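Local coordinates for outer membrane protein assembly factor BamA (Haemophilus ducreyi, PDB 4K3C) that probably serves as the membrane-embedded core of the Bam complex, helping beta-barrel proteins fold and insert into the outer membrane, at residues A[224-230]-A[243-249]; A[397-401]-A[488-492]; A[377-383]-A[466-470]; A[81-85]-A[145-149]. All blocks are in the same frame, centred on the assembly; numbering follows the deposited sequence.

Interaction 1. Residues A[224-230]-A[243-249]; sequences NIFYEDY and RKTYGAS
Phe226 lays its ring over Gly247: the glycine CA lies 4.0 Å from the ring centroid and 26° off the ring normal, a CH-pi contact over the face. With chi1 at 64°, CG sits between the backbone N and carbonyl carbon, which swings the ring across to the partner strand. The same face of the sheet carries Glu228, Tyr230 and Arg243. The guanidinium of Arg243 stacks flat on the Tyr230 ring, centres 4.7 Å apart, while Glu228 OE2 meets NH1 at the guanidinium edge in a salt bridge whose modelled length is too short to be taken literally. A bend at chi3 turns the arginine tip back over the sheet to reach both.

These pairs belong to an antiparallel hairpin of the Omp85 barrel, strands 220-231 and 242-254; the axes of 224-230 and 243-249 approach to 4.6 Å. Four pairs of reciprocal backbone bonds tie it, among them Thr245 N to Glu228 O at 2.8 Å. A glycine covered by a cross-strand aromatic matches the arrangement called aromatic rescue.

On the other face, Tyr227 and Tyr246 extend in the same direction from a non-hydrogen-bonded pair; their planes are 19° apart, but a centroid separation of 5.2 Å offsets them so far that little ring area overlaps. Lys244 CG comes to the Tyr227 ring edge, 3.6 Å from CE1.

Further out, Asn206 accepts a bond from Asn224 ND2, and Glu228 OE1 pairs with Ser202 OG, both from the next strand. Arg243 also touches Tyr387, consistent with this face looking into the lumen.

Interaction 2. Residues A[397-401]-A[488-492]; sequences SLRGF and VRASA
Residues 398-401, Leu-Arg-Gly-Phe, correspond to the VRGF/Y motif of Omp85 proteins, carried on the extracellular loop that folds back into the barrel lumen; here they meet the inner face of strand 489-500 through Ser491 and Arg489. The motif forms a type II turn from Leu398 to Phe401, closed by Phe401 N to Leu398 O at 3.1 Å, with Gly400 at its third position, where the positive phi, 84°, would jam a CB against the preceding carbonyl O.

Ser491 OG donates to Arg399 O at 2.8 Å, approaching from above the carbonyl plane. This ties the turn to the wall through a main-chain oxygen, leaving the arginine side chain to turn elsewhere: it makes a salt bridge with Asp460 and a cation-pi contact with Phe458, both on strand 453-465.

Around that bond Leu398 packs with both methyls, CD2 against the Ser491 hydroxyl, 3.6 Å from OG, and CD1 against Arg489, 3.9 Å from CB. CD1 also sits over the Phe401 ring face, toward its rim. Arg489 crosses the phenyl ring at about a right angle, and bends at chi2 and chi3 carry its guanidinium off to a salt bridge with Asp519. What meets Phe401 from Arg489 is therefore its aliphatic part, CB at 3.9 Å from CZ, while the Ala490 carbonyl O lies in the ring plane, 3.8 Å from CE1.

Interaction 3. Residues A[377-383]-A[466-470]; sequences NSFGGKE and NTKWK
Lys468 NZ is gripped by two side chains, Glu383 of the loop and Ser378 at the end of strand 366-378: Glu383 OE2 takes it in a salt bridge at 3.3 Å, and Ser378 OG accepts a weak hydrogen bond at 3.4 Å. The carboxylate oxygen uses its anti lone pair, the one away from its sister oxygen, and the glutamate and lysine side chains run antiparallel past one another.

Ser378 OG is positioned by its own segment, since it donates to Lys382 O at 2.6 Å; the serine thus links lysine and main chain. Asn377 extends toward the lysine from the opposite direction, and its amide lies against Lys468 CE, OD1 at 3.1 Å and ND2 at 3.3 Å. The same OD1 accepts from Ser378 N.

The lysine springs from a type I turn, Asn466 to Trp469, whose first residue also forms an Asx turn: Asn466 OD1 accepts from Lys468 N at 2.6 Å. The chain then runs outstretched until chi4, 95°, bends NZ toward the serine and glutamate.

The contact joins two connections at the extracellular rim of the barrel, one leaving strand 366-378 and one following strand 453-465. Helix 280-288 flanks both, touching Glu383 through Lys284 and Tyr285 and Trp469 through Thr281.

Interaction 4. Residues A[81-85]-A[145-149]; sequences RRIYV and DDQVD
Gln147 runs alongside Tyr84, both side chains pointing the same way from neighbouring parallel strands. From the base outward, Gln147 CB lies 3.7 Å from Tyr84 O; CG comes to the ring edge in its plane, 3.5 Å from CD2; CD then lies 3.9 Å from CE2, and OE1 ends 3.8 Å from that same CE2. With CG beside the backbone N (chi1 -59°) and the chain extended beyond it, the whole glutamine follows the ring border, and its amide stands almost perpendicular to the ring, at 88°.

Beneath this pair the backbones are joined in the manner of a parallel ladder: Tyr84 N donates to Asp146 O at 3.2 Å, and Tyr84 O accepts from Val148 N at 2.8 Å, so one residue bonds to those before and after its partner.

The other face is apolar. Val148 CG2 bridges Ile83 and Val85, the residues flanking Tyr84: it lies 3.6 Å from Ile83 CG2 and 3.7 Å from Val85 CG2. Ile83 and Val85 also touch Leu113.

Strands 84-91 and 147-156 are the parallel central pair of a mixed sheet, with helices 98-101 and 119-125 in the chain between them, the arrangement of a POTRA domain, here the one that directly precedes the barrel.

In the fold
Interactions 1, 2 and 3 belong to the Omp85 barrel, whereas interaction 4 lies in the POTRA domain that precedes it, its centre 57 Å from that of interaction 1, 69 Å from that of interaction 2 and 71 Å from that of interaction 3. Interactions 2 and 3 are bound by the same loop: it leaves strand 366-378 at residues 377-383, where it meets the loop after strand 453-465, and then carries residues 397-401 to the lumenal wall. Their segments alternate along the chain, and their nearest atoms are about 9 Å apart. Interaction 1, a neighbouring-strand hairpin in the wall, has its centre 25 Å from that of interaction 3 and 32 Å from that of interaction 2; none of the contacts touch.

Interaction 1. Residues A[224-230]-A[243-249]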
loop_
_atom_site.group_PDB
_atom_site.type_symbol
_atom_site.label_atom_id
_atom_site.label_comp_id
_atom_site.label_asym_id
_atom_site.label_seq_id
_atom_site.Cartn_x
_atom_site.Cartn_y
_atom_site.Cartn_z
ATOM N N ASN A 224 -14.885 5.158 7.399
ATOM C CA ASN A 224 -14.168 6.390 7.544
ATOM C C ASN A 224 -15.126 7.546 7.578
ATOM O O ASN A 224 -16.074 7.565 6.815
ATOM C CB ASN A 224 -13.178 6.538 6.393
ATOM C CG ASN A 224 -12.157 7.644 6.629
ATOM O OD1 ASN A 224 -12.219 8.707 6.008
ATOM N ND2 ASN A 224 -11.210 7.397 7.528
ATOM N N ILE A 225 -14.894 8.491 8.482
ATOM C CA ILE A 225 -15.649 9.721 8.537
ATOM C C ILE A 225 -14.614 10.815 8.584
ATOM O O ILE A 225 -13.660 10.735 9.355
ATOM C CB ILE A 225 -16.416 9.843 9.836
ATOM C CG1 ILE A 225 -17.288 8.617 10.076
ATOM C CG2 ILE A 225 -17.231 11.143 9.865
ATOM C CD1 ILE A 225 -17.876 8.600 11.490
ATOM N N PHE A 226 -14.806 11.866 7.803
ATOM C CA PHE A 226 -13.737 12.821 7.614
ATOM C C PHE A 226 -14.243 14.205 7.313
ATOM O O PHE A 226 -15.336 14.395 6.766
ATOM C CB PHE A 226 -12.833 12.377 6.455
ATOM C CG PHE A 226 -13.533 12.340 5.128
ATOM C CD1 PHE A 226 -14.200 11.189 4.715
ATOM C CD2 PHE A 226 -13.530 13.455 4.296
ATOM C CE1 PHE A 226 -14.866 11.148 3.496
ATOM C CE2 PHE A 226 -14.193 13.421 3.071
ATOM C CZ PHE A 226 -14.864 12.265 2.671
ATOM N N TYR A 227 -13.391 15.165 7.636
ATOM C CA TYR A 227 -13.623 16.553 7.334
ATOM C C TYR A 227 -12.338 17.097 6.686
ATOM O O TYR A 227 -11.231 16.812 7.136
ATOM C CB TYR A 227 -13.990 17.266 8.639
ATOM C CG TYR A 227 -13.813 18.762 8.661
ATOM C CD1 TYR A 227 -14.528 19.584 7.800
ATOM C CD2 TYR A 227 -12.959 19.356 9.571
ATOM C CE1 TYR A 227 -14.383 20.956 7.833
ATOM C CE2 TYR A 227 -12.800 20.723 9.610
ATOM C CZ TYR A 227 -13.515 21.521 8.740
ATOM O OH TYR A 227 -13.362 22.893 8.784
ATOM N N GLU A 228 -12.473 17.832 5.594
ATOM C CA GLU A 228 -11.319 18.480 5.004
ATOM C C GLU A 228 -11.642 19.944 4.810
ATOM O O GLU A 228 -12.708 20.287 4.311
ATOM C CB GLU A 228 -10.910 17.856 3.666
ATOM C CG GLU A 228 -9.803 18.661 2.945
ATOM C CD GLU A 228 -9.353 18.065 1.610
ATOM O OE1 GLU A 228 -8.130 18.045 1.336
ATOM O OE2 GLU A 228 -10.220 17.635 0.822
ATOM N N ASP A 229 -10.717 20.805 5.224
ATOM C CA ASP A 229 -10.820 22.233 4.970
ATOM C C ASP A 229 -9.730 22.656 4.004
ATOM O O ASP A 229 -8.610 22.920 4.429
ATOM C CB ASP A 229 -10.699 23.025 6.268
ATOM C CG ASP A 229 -11.058 24.487 6.090
ATOM O OD1 ASP A 229 -11.934 24.780 5.248
ATOM O OD2 ASP A 229 -10.467 25.345 6.785
ATOM N N TYR A 230 -10.073 22.711 2.713
ATOM C CA TYR A 230 -9.143 23.052 1.619
ATOM C C TYR A 230 -9.138 24.541 1.311
ATOM O O TYR A 230 -10.195 25.184 1.276
ATOM C CB TYR A 230 -9.536 22.301 0.356
ATOM C CG TYR A 230 -8.579 22.429 -0.787
ATOM C CD1 TYR A 230 -7.396 21.719 -0.797
ATOM C CD2 TYR A 230 -8.867 23.233 -1.887
ATOM C CE1 TYR A 230 -6.500 21.819 -1.865
ATOM C CE2 TYR A 230 -7.982 23.335 -2.968
ATOM C CZ TYR A 230 -6.799 22.621 -2.944
ATOM O OH TYR A 230 -5.896 22.702 -3.980
ATOM N N ARG A 243 -12.739 25.092 -0.412
ATOM C CA ARG A 243 -13.641 23.951 -0.323
ATOM C C ARG A 243 -13.647 23.369 1.072
ATOM O O ARG A 243 -12.601 23.130 1.665
ATOM C CB ARG A 243 -13.254 22.859 -1.315
ATOM C CG ARG A 243 -14.335 21.809 -1.515
ATOM C CD ARG A 243 -13.790 20.579 -2.201
ATOM N NE ARG A 243 -12.763 19.932 -1.391
ATOM C CZ ARG A 243 -11.490 19.780 -1.751
ATOM N NH1 ARG A 243 -10.645 19.170 -0.928
ATOM N NH2 ARG A 243 -11.058 20.231 -2.930
ATOM N N LYS A 244 -14.834 23.140 1.596
ATOM C CA LYS A 244 -14.966 22.559 2.915
ATOM C C LYS A 244 -15.743 21.298 2.660
ATOM O O LYS A 244 -16.813 21.332 2.048
ATOM C CB LYS A 244 -15.760 23.500 3.824
ATOM C CG LYS A 244 -15.573 23.298 5.311
ATOM C CD LYS A 244 -16.272 24.440 6.071
ATOM C CE LYS A 244 -15.987 24.429 7.576
ATOM N NZ LYS A 244 -16.643 25.573 8.278
ATOM N N THR A 245 -15.208 20.158 3.058
ATOM C CA THR A 245 -16.010 18.984 2.839
ATOM C C THR A 245 -16.041 18.018 3.995
ATOM O O THR A 245 -15.056 17.852 4.712
ATOM C CB THR A 245 -15.676 18.252 1.534
ATOM O OG1 THR A 245 -15.509 16.859 1.824
ATOM C CG2 THR A 245 -14.436 18.806 0.904
ATOM N N TYR A 246 -17.211 17.410 4.174
ATOM C CA TYR A 246 -17.379 16.336 5.122
ATOM C C TYR A 246 -17.931 15.151 4.355
ATOM O O TYR A 246 -18.602 15.320 3.338
ATOM C CB TYR A 246 -18.384 16.706 6.201
ATOM C CG TYR A 246 -18.443 18.151 6.618
ATOM C CD1 TYR A 246 -19.195 19.081 5.898
ATOM C CD2 TYR A 246 -17.821 18.577 7.783
ATOM C CE1 TYR A 246 -19.295 20.411 6.311
ATOM C CE2 TYR A 246 -17.911 19.903 8.207
ATOM C CZ TYR A 246 -18.647 20.819 7.471
ATOM O OH TYR A 246 -18.726 22.138 7.906
ATOM N N GLY A 247 -17.670 13.953 4.853
ATOM C CA GLY A 247 -18.211 12.771 4.225
ATOM C C GLY A 247 -18.009 11.568 5.114
ATOM O O GLY A 247 -17.477 11.690 6.208
ATOM N N ALA A 248 -18.435 10.405 4.646
ATOM C CA ALA A 248 -18.291 9.181 5.406
ATOM C C ALA A 248 -18.381 8.020 4.444
ATOM O O ALA A 248 -19.030 8.126 3.410
ATOM C CB ALA A 248 -19.373 9.091 6.443
ATOM N N SER A 249 -17.752 6.902 4.757
ATOM C CA SER A 249 -17.636 5.901 3.718
ATOM C C SER A 249 -17.247 4.539 4.212
ATOM O O SER A 249 -16.403 4.396 5.091
ATOM C CB SER A 249 -16.578 6.339 2.729
ATOM O OG SER A 249 -15.305 5.961 3.207
#

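Interaction 2. Residues A[397-401]-A[488-492]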
loop_
_atom_site.group_PDB
_atom_site.type_symbol
_atom_site.label_atom_id
_atom_site.label_comp_id
_atom_site.label_asym_id
_atom_site.label_seq_id
_atom_site.Cartn_x
_atom_site.Cartn_y
_atom_site.Cartn_z
ATOM N N SER A 397 4.847 14.044 -10.765
ATOM C CA SER A 397 4.334 14.122 -12.128
ATOM C C SER A 397 5.289 14.737 -13.157
ATOM O O SER A 397 5.497 14.153 -14.218
ATOM C CB SER A 397 2.950 14.781 -12.182
ATOM O OG SER A 397 3.026 16.184 -12.043
ATOM N N LEU A 398 5.860 15.904 -12.867
ATOM C CA LEU A 398 6.715 16.577 -13.845
ATOM C C LEU A 398 7.755 17.438 -13.172
ATOM O O LEU A 398 7.565 18.636 -13.023
ATOM C CB LEU A 398 5.882 17.458 -14.775
ATOM C CG LEU A 398 6.262 17.578 -16.251
ATOM C CD1 LEU A 398 5.652 18.832 -16.830
ATOM C CD2 LEU A 398 7.740 17.574 -16.439
ATOM N N ARG A 399 8.874 16.840 -12.793
ATOM C CA ARG A 399 9.911 17.608 -12.133
ATOM C C ARG A 399 10.383 18.825 -12.953
ATOM O O ARG A 399 10.255 18.847 -14.172
ATOM C CB ARG A 399 11.028 16.674 -11.713
ATOM C CG ARG A 399 10.525 15.711 -10.654
ATOM C CD ARG A 399 11.549 14.676 -10.258
ATOM N NE ARG A 399 11.516 13.522 -11.152
ATOM C CZ ARG A 399 11.854 12.294 -10.787
ATOM N NH1 ARG A 399 11.787 11.302 -11.674
ATOM N NH2 ARG A 399 12.252 12.062 -9.535
ATOM N N GLY A 400 10.860 19.868 -12.278
ATOM C CA GLY A 400 11.198 21.102 -12.966
ATOM C C GLY A 400 10.012 22.036 -13.192
ATOM O O GLY A 400 10.171 23.249 -13.291
ATOM N N PHE A 401 8.810 21.492 -13.287
ATOM C CA PHE A 401 7.645 22.370 -13.269
ATOM C C PHE A 401 7.041 22.445 -11.858
ATOM O O PHE A 401 7.090 21.471 -11.102
ATOM C CB PHE A 401 6.622 21.933 -14.314
ATOM C CG PHE A 401 7.155 21.954 -15.723
ATOM C CD1 PHE A 401 8.084 21.014 -16.140
ATOM C CD2 PHE A 401 6.735 22.913 -16.627
ATOM C CE1 PHE A 401 8.571 21.027 -17.423
ATOM C CE2 PHE A 401 7.223 22.922 -17.917
ATOM C CZ PHE A 401 8.145 21.980 -18.312
ATOM N N VAL A 488 2.321 18.494 -24.789
ATOM C CA VAL A 488 3.090 17.764 -23.811
ATOM C C VAL A 488 4.320 18.552 -23.372
ATOM O O VAL A 488 4.990 19.218 -24.185
ATOM C CB VAL A 488 3.544 16.431 -24.420
ATOM C CG1 VAL A 488 4.132 15.546 -23.370
ATOM C CG2 VAL A 488 2.365 15.756 -25.068
ATOM N N ARG A 489 4.603 18.486 -22.080
ATOM C CA ARG A 489 5.821 19.064 -21.560
ATOM C C ARG A 489 6.683 17.963 -21.022
ATOM O O ARG A 489 6.193 16.872 -20.718
ATOM C CB ARG A 489 5.509 20.085 -20.477
ATOM C CG ARG A 489 5.084 21.413 -21.058
ATOM C CD ARG A 489 3.953 21.996 -20.295
ATOM N NE ARG A 489 2.667 21.787 -20.943
ATOM C CZ ARG A 489 1.687 22.686 -20.912
ATOM N NH1 ARG A 489 1.892 23.840 -20.297
ATOM N NH2 ARG A 489 0.511 22.441 -21.485
ATOM N N ALA A 490 7.968 18.247 -20.918
ATOM C CA ALA A 490 8.886 17.263 -20.428
ATOM C C ALA A 490 10.146 17.910 -19.880
ATOM O O ALA A 490 10.451 19.065 -20.141
ATOM C CB ALA A 490 9.210 16.316 -21.515
ATOM N N SER A 491 10.885 17.139 -19.109
ATOM C CA SER A 491 12.058 17.654 -18.459
ATOM C C SER A 491 13.049 16.538 -18.256
ATOM O O SER A 491 12.697 15.357 -18.346
ATOM C CB SER A 491 11.676 18.217 -17.092
ATOM O OG SER A 491 11.282 17.190 -16.186
ATOM N N ALA A 492 14.282 16.918 -17.943
ATOM C CA ALA A 492 15.311 15.946 -17.611
ATOM C C ALA A 492 16.152 16.429 -16.430
ATOM O O ALA A 492 16.419 17.633 -16.297
ATOM C CB ALA A 492 16.168 15.693 -18.795
#

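Interaction 3. Residues A[377-383]-A[466-470]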
loop_
_atom_site.group_PDB
_atom_site.type_symbol
_atom_site.label_atom_id
_atom_site.label_comp_id
_atom_site.label_asym_id
_atom_site.label_seq_id
_atom_site.Cartn_x
_atom_site.Cartn_y
_atom_site.Cartn_z
ATOM N N ASN A 377 -15.079 12.047 -16.922
ATOM C CA ASN A 377 -16.169 12.754 -17.580
ATOM C C ASN A 377 -17.481 12.691 -16.817
ATOM O O ASN A 377 -17.598 12.012 -15.785
ATOM C CB ASN A 377 -16.370 12.344 -19.038
ATOM C CG ASN A 377 -16.676 13.543 -19.929
ATOM O OD1 ASN A 377 -17.829 13.958 -20.075
ATOM N ND2 ASN A 377 -15.634 14.121 -20.504
ATOM N N SER A 378 -18.456 13.416 -17.351
ATOM C CA SER A 378 -19.728 13.607 -16.696
ATOM C C SER A 378 -20.836 13.169 -17.636
ATOM O O SER A 378 -20.564 12.727 -18.738
ATOM C CB SER A 378 -19.892 15.081 -16.321
ATOM O OG SER A 378 -19.642 15.919 -17.439
ATOM N N PHE A 379 -22.080 13.302 -17.195
ATOM C CA PHE A 379 -23.221 12.833 -17.952
ATOM C C PHE A 379 -24.474 13.430 -17.332
ATOM O O PHE A 379 -24.397 14.116 -16.319
ATOM C CB PHE A 379 -23.284 11.303 -17.943
ATOM C CG PHE A 379 -23.240 10.695 -16.569
ATOM C CD1 PHE A 379 -22.034 10.399 -15.963
ATOM C CD2 PHE A 379 -24.416 10.413 -15.882
ATOM C CE1 PHE A 379 -22.008 9.840 -14.699
ATOM C CE2 PHE A 379 -24.400 9.857 -14.612
ATOM C CZ PHE A 379 -23.204 9.571 -14.022
ATOM N N GLY A 380 -25.630 13.185 -17.933
ATOM C CA GLY A 380 -26.858 13.753 -17.415
ATOM C C GLY A 380 -26.916 15.263 -17.565
ATOM O O GLY A 380 -27.528 15.952 -16.746
ATOM N N GLY A 381 -26.286 15.772 -18.622
ATOM C CA GLY A 381 -26.262 17.198 -18.891
ATOM C C GLY A 381 -25.591 17.973 -17.773
ATOM O O GLY A 381 -25.997 19.084 -17.421
ATOM N N LYS A 382 -24.558 17.372 -17.205
ATOM C CA LYS A 382 -23.828 17.981 -16.111
ATOM C C LYS A 382 -22.367 18.089 -16.491
ATOM O O LYS A 382 -21.862 17.260 -17.247
ATOM C CB LYS A 382 -23.968 17.132 -14.852
ATOM C CG LYS A 382 -25.400 16.972 -14.409
ATOM C CD LYS A 382 -25.972 18.273 -13.862
ATOM C CE LYS A 382 -27.447 18.122 -13.567
ATOM N NZ LYS A 382 -27.739 16.742 -13.083
ATOM N N GLU A 383 -21.686 19.102 -15.965
ATOM C CA GLU A 383 -20.248 19.208 -16.153
ATOM C C GLU A 383 -19.503 18.562 -14.981
ATOM O O GLU A 383 -20.036 18.440 -13.888
ATOM C CB GLU A 383 -19.833 20.673 -16.323
ATOM C CG GLU A 383 -19.110 20.954 -17.628
ATOM C CD GLU A 383 -19.968 20.640 -18.838
ATOM O OE1 GLU A 383 -20.926 21.399 -19.077
ATOM O OE2 GLU A 383 -19.693 19.639 -19.542
ATOM N N ASN A 466 -8.279 19.450 -21.685
ATOM C CA ASN A 466 -9.719 19.504 -21.530
ATOM C C ASN A 466 -10.353 18.944 -22.789
ATOM O O ASN A 466 -10.400 19.627 -23.818
ATOM C CB ASN A 466 -10.120 20.975 -21.374
ATOM C CG ASN A 466 -11.633 21.199 -21.290
ATOM O OD1 ASN A 466 -12.447 20.335 -21.653
ATOM N ND2 ASN A 466 -12.015 22.396 -20.817
ATOM N N THR A 467 -10.875 17.723 -22.705
ATOM C CA THR A 467 -11.589 17.111 -23.827
ATOM C C THR A 467 -12.760 17.927 -24.370
ATOM O O THR A 467 -13.113 17.793 -25.538
ATOM C CB THR A 467 -12.144 15.737 -23.467
ATOM O OG1 THR A 467 -13.139 15.890 -22.442
ATOM C CG2 THR A 467 -11.033 14.827 -22.976
ATOM N N LYS A 468 -13.386 18.765 -23.558
ATOM C CA LYS A 468 -14.566 19.440 -24.081
ATOM C C LYS A 468 -14.258 20.822 -24.647
ATOM O O LYS A 468 -15.157 21.499 -25.146
ATOM C CB LYS A 468 -15.686 19.485 -23.034
ATOM C CG LYS A 468 -15.923 18.140 -22.355
ATOM C CD LYS A 468 -17.321 18.013 -21.782
ATOM C CE LYS A 468 -17.391 16.947 -20.683
ATOM N NZ LYS A 468 -17.235 17.520 -19.303
ATOM N N TRP A 469 -12.987 21.224 -24.596
ATOM C CA TRP A 469 -12.593 22.575 -25.011
ATOM C C TRP A 469 -12.859 22.875 -26.520
ATOM O O TRP A 469 -12.820 24.037 -26.976
ATOM C CB TRP A 469 -11.150 22.893 -24.584
ATOM C CG TRP A 469 -10.756 24.283 -24.994
ATOM C CD1 TRP A 469 -10.102 24.646 -26.137
ATOM C CD2 TRP A 469 -11.049 25.504 -24.300
ATOM N NE1 TRP A 469 -9.957 26.009 -26.191
ATOM C CE2 TRP A 469 -10.527 26.561 -25.076
ATOM C CE3 TRP A 469 -11.697 25.807 -23.095
ATOM C CZ2 TRP A 469 -10.630 27.894 -24.689
ATOM C CZ3 TRP A 469 -11.799 27.128 -22.711
ATOM C CH2 TRP A 469 -11.261 28.158 -23.507
ATOM N N LYS A 470 -13.163 21.822 -27.273
ATOM C CA LYS A 470 -13.559 21.967 -28.663
ATOM C C LYS A 470 -14.822 22.814 -28.786
ATOM O O LYS A 470 -14.936 23.626 -29.702
ATOM C CB LYS A 470 -13.796 20.593 -29.281
ATOM C CG LYS A 470 -12.711 19.580 -28.941
ATOM C CD LYS A 470 -12.967 18.240 -29.628
ATOM C CE LYS A 470 -14.317 17.657 -29.240
ATOM N NZ LYS A 470 -14.549 16.298 -29.811
#

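Interaction 4. Residues A[81-85]-A[145-149]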
loop_
_atom_site.group_PDB
_atom_site.type_symbol
_atom_site.label_atom_id
_atom_site.label_comp_id
_atom_site.label_asym_id
_atom_site.label_seq_id
_atom_site.Cartn_x
_atom_site.Cartn_y
_atom_site.Cartn_z
ATOM N N ARG A 81 3.401 -42.312 20.925
ATOM C CA ARG A 81 1.996 -42.548 20.601
ATOM C C ARG A 81 1.468 -41.452 19.683
ATOM O O ARG A 81 2.067 -40.379 19.575
ATOM C CB ARG A 81 1.144 -42.619 21.869
ATOM N N ARG A 82 0.353 -41.735 19.015
ATOM C CA ARG A 82 -0.334 -40.741 18.194
ATOM C C ARG A 82 -1.210 -39.882 19.097
ATOM O O ARG A 82 -2.103 -40.393 19.777
ATOM C CB ARG A 82 -1.170 -41.413 17.095
ATOM C CG ARG A 82 -2.224 -40.513 16.450
ATOM C CD ARG A 82 -3.625 -40.838 16.978
ATOM N NE ARG A 82 -4.679 -39.992 16.419
ATOM C CZ ARG A 82 -5.102 -40.058 15.160
ATOM N NH1 ARG A 82 -6.076 -39.265 14.746
ATOM N NH2 ARG A 82 -4.547 -40.917 14.309
ATOM N N ILE A 83 -0.945 -38.578 19.102
ATOM C CA ILE A 83 -1.589 -37.661 20.040
ATOM C C ILE A 83 -2.853 -37.013 19.462
ATOM O O ILE A 83 -2.794 -36.258 18.488
ATOM C CB ILE A 83 -0.600 -36.579 20.502
ATOM C CG1 ILE A 83 0.827 -37.133 20.485
ATOM C CG2 ILE A 83 -0.967 -36.090 21.881
ATOM C CD1 ILE A 83 1.874 -36.153 20.960
ATOM N N TYR A 84 -3.993 -37.316 20.075
ATOM C CA TYR A 84 -5.287 -36.825 19.608
ATOM C C TYR A 84 -5.729 -35.558 20.361
ATOM O O TYR A 84 -5.888 -35.577 21.582
ATOM C CB TYR A 84 -6.332 -37.941 19.739
ATOM C CG TYR A 84 -7.772 -37.502 19.584
ATOM C CD1 TYR A 84 -8.322 -37.275 18.328
ATOM C CD2 TYR A 84 -8.591 -37.336 20.699
ATOM C CE1 TYR A 84 -9.643 -36.882 18.188
ATOM C CE2 TYR A 84 -9.909 -36.944 20.570
ATOM C CZ TYR A 84 -10.432 -36.717 19.314
ATOM O OH TYR A 84 -11.747 -36.324 19.186
ATOM N N VAL A 85 -5.919 -34.457 19.635
ATOM C CA VAL A 85 -6.311 -33.190 20.256
ATOM C C VAL A 85 -7.814 -33.104 20.505
ATOM O O VAL A 85 -8.623 -33.167 19.574
ATOM C CB VAL A 85 -5.863 -31.971 19.426
ATOM C CG1 VAL A 85 -6.520 -30.705 19.950
ATOM C CG2 VAL A 85 -4.348 -31.841 19.452
ATOM N N ASP A 145 -6.583 -42.368 27.954
ATOM C CA ASP A 145 -5.370 -41.557 27.820
ATOM C C ASP A 145 -5.134 -41.222 26.342
ATOM O O ASP A 145 -5.999 -41.472 25.505
ATOM C CB ASP A 145 -4.178 -42.349 28.372
ATOM C CG ASP A 145 -2.984 -41.471 28.706
ATOM O OD1 ASP A 145 -3.191 -40.324 29.158
ATOM O OD2 ASP A 145 -1.839 -41.934 28.513
ATOM N N ASP A 146 -3.967 -40.648 26.045
ATOM C CA ASP A 146 -3.513 -40.318 24.686
ATOM C C ASP A 146 -4.179 -39.086 24.033
ATOM O O ASP A 146 -3.765 -38.645 22.958
ATOM C CB ASP A 146 -3.507 -41.560 23.772
ATOM C CG ASP A 146 -4.529 -41.482 22.648
ATOM O OD1 ASP A 146 -5.713 -41.784 22.891
ATOM O OD2 ASP A 146 -4.143 -41.136 21.512
ATOM N N GLN A 147 -5.179 -38.511 24.699
ATOM C CA GLN A 147 -5.777 -37.253 24.241
ATOM C C GLN A 147 -5.040 -36.043 24.824
ATOM O O GLN A 147 -4.409 -36.149 25.872
ATOM C CB GLN A 147 -7.259 -37.170 24.629
ATOM C CG GLN A 147 -8.140 -38.276 24.074
ATOM C CD GLN A 147 -9.619 -37.996 24.272
ATOM O OE1 GLN A 147 -10.034 -36.841 24.394
ATOM N NE2 GLN A 147 -10.421 -39.055 24.311
ATOM N N VAL A 148 -5.118 -34.896 24.150
ATOM C CA VAL A 148 -4.567 -33.654 24.706
ATOM C C VAL A 148 -5.403 -32.416 24.438
ATOM O O VAL A 148 -5.985 -32.247 23.361
ATOM C CB VAL A 148 -3.140 -33.319 24.202
ATOM C CG1 VAL A 148 -2.109 -34.265 24.797
ATOM C CG2 VAL A 148 -3.089 -33.286 22.675
ATOM N N ASP A 149 -5.433 -31.546 25.440
ATOM C CA ASP A 149 -5.891 -30.179 25.269
ATOM C C ASP A 149 -4.653 -29.324 25.051
ATOM O O ASP A 149 -3.662 -29.463 25.769
ATOM C CB ASP A 149 -6.638 -29.704 26.515
ATOM C CG ASP A 149 -8.055 -30.237 26.588
ATOM O OD1 ASP A 149 -8.723 -30.283 25.528
ATOM O OD2 ASP A 149 -8.499 -30.604 27.704
#